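Local coordinates for early 35 kDa protein (Autographa californica nucleopolyhedrovirus, PDB 1P35), which blocks host caspases to prevent apoptosis of the infected insect cell and also inhibits the host's antiviral RNA interference response, at residues Y191-V196 against A287-V292. Numbering follows the deposited sequence.
With EDO (1,2-ethanediol), chain F.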
ATOM      1  N   TYR A 191      -0.540 -18.944  25.539  1.00 28.79           N
ATOM      2  CA  TYR A 191       0.217 -18.158  24.552  1.00 30.49           C
ATOM      3  C   TYR A 191      -0.706 -17.383  23.655  1.00 30.87           C
ATOM      4  O   TYR A 191      -1.812 -17.850  23.336  1.00 37.84           O
ATOM      5  CB  TYR A 191       1.108 -19.131  23.744  1.00 27.73           C
ATOM      6  CG  TYR A 191       2.030 -19.934  24.643  1.00 39.30           C
ATOM      7  CD1 TYR A 191       1.562 -21.081  25.330  1.00 41.59           C
ATOM      8  CD2 TYR A 191       3.329 -19.473  24.921  1.00 39.35           C
ATOM      9  CE1 TYR A 191       2.351 -21.735  26.263  1.00 30.16           C
ATOM     10  CE2 TYR A 191       4.139 -20.110  25.859  1.00 29.37           C
ATOM     11  CZ  TYR A 191       3.649 -21.234  26.534  1.00 34.44           C
ATOM     12  OH  TYR A 191       4.440 -21.800  27.507  1.00 42.84           O
ATOM     13  N   GLU A 192      -0.281 -16.172  23.291  1.00 36.27           N
ATOM     14  CA  GLU A 192      -1.099 -15.295  22.424  1.00 32.42           C
ATOM     15  C   GLU A 192      -0.501 -15.360  21.056  1.00 27.33           C
ATOM     16  O   GLU A 192       0.717 -15.303  20.935  1.00 25.86           O
ATOM     17  CB  GLU A 192      -1.038 -13.825  22.877  1.00 32.52           C
ATOM     18  CG  GLU A 192      -1.644 -13.496  24.229  1.00 48.32           C
ATOM     19  CD  GLU A 192      -1.500 -12.025  24.601  1.00 53.11           C
ATOM     20  OE1 GLU A 192      -2.283 -11.186  24.106  1.00 71.24           O
ATOM     21  OE2 GLU A 192      -0.584 -11.705  25.377  1.00 56.29           O
ATOM     22  N   TYR A 193      -1.333 -15.508  20.030  1.00 29.77           N
ATOM     23  CA  TYR A 193      -0.827 -15.528  18.656  1.00 27.93           C
ATOM     24  C   TYR A 193      -1.376 -14.386  17.807  1.00 19.33           C
ATOM     25  O   TYR A 193      -2.470 -13.930  18.014  1.00 22.98           O
ATOM     26  CB  TYR A 193      -1.194 -16.795  17.948  1.00 21.03           C
ATOM     27  CG  TYR A 193      -0.549 -18.041  18.444  1.00 26.12           C
ATOM     28  CD1 TYR A 193      -1.026 -18.705  19.594  1.00 36.39           C
ATOM     29  CD2 TYR A 193       0.481 -18.636  17.696  1.00 28.59           C
ATOM     30  CE1 TYR A 193      -0.495 -19.949  19.973  1.00 42.35           C
ATOM     31  CE2 TYR A 193       1.009 -19.860  18.055  1.00 43.64           C
ATOM     32  CZ  TYR A 193       0.530 -20.527  19.177  1.00 58.31           C
ATOM     33  OH  TYR A 193       1.069 -21.773  19.443  1.00 56.70           O
ATOM     34  N   ASP A 194      -0.564 -13.905  16.866  1.00 24.13           N
ATOM     35  CA  ASP A 194      -0.969 -12.856  15.945  1.00 23.83           C
ATOM     36  C   ASP A 194      -0.001 -12.999  14.779  1.00 33.48           C
ATOM     37  O   ASP A 194       1.043 -12.326  14.716  1.00 25.10           O
ATOM     38  CB  ASP A 194      -0.884 -11.441  16.544  1.00 25.16           C
ATOM     39  CG  ASP A 194      -1.422 -10.395  15.569  1.00 30.38           C
ATOM     40  OD1 ASP A 194      -2.208 -10.810  14.662  1.00 29.44           O
ATOM     41  OD2 ASP A 194      -1.092  -9.202  15.693  1.00 32.05           O
ATOM     42  N   VAL A 195      -0.381 -13.878  13.852  1.00 33.32           N
ATOM     43  CA  VAL A 195       0.474 -14.218  12.737  1.00 21.06           C
ATOM     44  C   VAL A 195      -0.369 -14.752  11.560  1.00 27.53           C
ATOM     45  O   VAL A 195      -1.468 -15.300  11.764  1.00 22.52           O
ATOM     46  CB  VAL A 195       1.486 -15.327  13.241  1.00 29.32           C
ATOM     47  CG1 VAL A 195       0.675 -16.629  13.768  1.00 12.68           C
ATOM     48  CG2 VAL A 195       2.450 -15.705  12.176  1.00 27.89           C
ATOM     49  N   VAL A 196       0.121 -14.502  10.343  1.00 21.65           N
ATOM     50  CA  VAL A 196      -0.469 -15.000   9.103  1.00 25.79           C
ATOM     51  C   VAL A 196       0.734 -15.632   8.390  1.00 34.53           C
ATOM     52  O   VAL A 196       1.880 -15.201   8.599  1.00 25.87           O
ATOM     53  CB  VAL A 196      -1.123 -13.876   8.199  1.00 33.72           C
ATOM     54  CG1 VAL A 196      -2.306 -13.226   8.917  1.00 18.61           C
ATOM     55  CG2 VAL A 196      -0.130 -12.787   7.884  1.00 19.19           C
ATOM     56  N   ALA A 287      -3.194 -22.872  24.478  1.00 32.24           N
ATOM     57  CA  ALA A 287      -2.318 -23.565  25.396  1.00 36.46           C
ATOM     58  C   ALA A 287      -1.289 -24.353  24.562  1.00 33.93           C
ATOM     59  O   ALA A 287      -0.273 -24.743  25.073  1.00 38.87           O
ATOM     60  CB  ALA A 287      -3.137 -24.531  26.276  1.00 33.53           C
ATOM     61  N   LEU A 288      -1.606 -24.631  23.297  1.00 35.04           N
ATOM     62  CA  LEU A 288      -0.669 -25.320  22.402  1.00 28.32           C
ATOM     63  C   LEU A 288       0.357 -24.257  21.955  1.00 31.83           C
ATOM     64  O   LEU A 288      -0.024 -23.228  21.403  1.00 44.66           O
ATOM     65  CB  LEU A 288      -1.373 -25.833  21.105  1.00 24.28           C
ATOM     66  CG  LEU A 288      -1.911 -27.259  20.955  1.00 46.31           C
ATOM     67  CD1 LEU A 288      -2.569 -27.435  19.583  1.00 40.10           C
ATOM     68  CD2 LEU A 288      -0.756 -28.268  21.100  1.00 35.54           C
ATOM     69  N   ASN A 289       1.631 -24.521  22.178  1.00 37.99           N
ATOM     70  CA  ASN A 289       2.703 -23.617  21.764  1.00 26.93           C
ATOM     71  C   ASN A 289       3.612 -24.441  20.892  1.00 31.46           C
ATOM     72  O   ASN A 289       4.587 -25.009  21.374  1.00 32.23           O
ATOM     73  CB  ASN A 289       3.511 -23.124  22.968  1.00 27.49           C
ATOM     74  CG  ASN A 289       4.679 -22.263  22.534  1.00 25.31           C
ATOM     75  OD1 ASN A 289       4.551 -21.466  21.608  1.00 45.61           O
ATOM     76  ND2 ASN A 289       5.804 -22.399  23.202  1.00 25.34           N
ATOM     77  N   LYS A 290       3.286 -24.567  19.615  1.00 30.35           N
ATOM     78  CA  LYS A 290       4.098 -25.392  18.740  1.00 38.56           C
ATOM     79  C   LYS A 290       4.230 -24.942  17.258  1.00 38.85           C
ATOM     80  O   LYS A 290       3.466 -24.100  16.771  1.00 38.70           O
ATOM     81  CB  LYS A 290       3.578 -26.851  18.813  1.00 31.56           C
ATOM     82  CG  LYS A 290       2.121 -27.024  18.479  1.00 42.52           C
ATOM     83  CD  LYS A 290       1.675 -28.513  18.412  1.00 49.37           C
ATOM     84  CE  LYS A 290       2.215 -29.275  17.207  1.00 73.85           C
ATOM     85  NZ  LYS A 290       1.683 -30.677  17.146  1.00 60.63           N
ATOM     86  N   ASN A 291       5.228 -25.496  16.554  1.00 32.04           N
ATOM     87  CA  ASN A 291       5.382 -25.191  15.128  1.00 24.84           C
ATOM     88  C   ASN A 291       4.451 -26.143  14.341  1.00 29.64           C
ATOM     89  O   ASN A 291       3.933 -27.108  14.868  1.00 34.53           O
ATOM     90  CB  ASN A 291       6.855 -25.423  14.691  1.00 19.37           C
ATOM     91  CG  ASN A 291       7.824 -24.536  15.463  1.00 21.34           C
ATOM     92  OD1 ASN A 291       7.511 -23.367  15.724  1.00 23.69           O
ATOM     93  ND2 ASN A 291       9.004 -25.066  15.804  1.00 24.52           N
ATOM     94  N   VAL A 292       4.241 -25.846  13.075  1.00 26.89           N
ATOM     95  CA  VAL A 292       3.442 -26.703  12.214  1.00 27.61           C
ATOM     96  C   VAL A 292       4.531 -27.316  11.342  1.00 32.60           C
ATOM     97  O   VAL A 292       5.386 -26.597  10.833  1.00 42.61           O
ATOM     98  CB  VAL A 292       2.450 -25.870  11.380  1.00 30.16           C
ATOM     99  CG1 VAL A 292       1.982 -26.647  10.184  1.00 25.35           C
ATOM    100  CG2 VAL A 292       1.276 -25.460  12.260  1.00 29.20           C
TER
HETATM  101  C1  EDO F 302      -6.633 -23.380  26.345  1.00 36.86           C
HETATM  102  O1  EDO F 302      -7.901 -23.041  26.963  1.00 28.99           O
HETATM  103  C2  EDO F 302      -6.903 -24.085  25.043  1.00 26.64           C
HETATM  104  O2  EDO F 302      -5.747 -24.028  24.224  1.00 43.93           O
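Asn289 lays its side chain over one face of the Tyr191 ring. Asn289 CB sits over the centre of that face, 3.6 Å above the plane of the Tyr191 ring and close to the ring normal, which meets the criteria for a CH-pi contact. CG is anti to the backbone N (chi1 176°), and Asn289 CG stands 3.9 Å from Tyr191 CD2. From there the amide remains stacked on the ring, the two planes 9° apart. Of the two branches, Asn289 ND2 approaches Tyr191 CE2 at 3.9 Å, whereas Asn289 OD1 is 4.1 Å from Tyr191 CD2 and accepts a hydrogen bond from the backbone N of His183.

The stack ties strand 191-199 to the loop that follows its antiparallel partner, strand 284-286. Tyr191 and Tyr193 alternate with Glu192 on strand 191-199, and the antiparallel pairing is evident from the backbone hydrogen bonding between Tyr191 and Ser286; residues 287-291 then lead away to strand 292-295.

Tyr193 makes the second link through its tip. Tyr193 OH donates to Leu288 O at 2.7 Å. The C=O...donor angle is 131°, with the donor tilted out of the carbonyl plane. Leu288 O lies in the plane of the Tyr193 ring, at its edge, 3.6 Å from Tyr193 CE1. Asn289 CA is 3.4 Å from Tyr193 OH, and His183 packs edge-to-face with the Tyr193 ring.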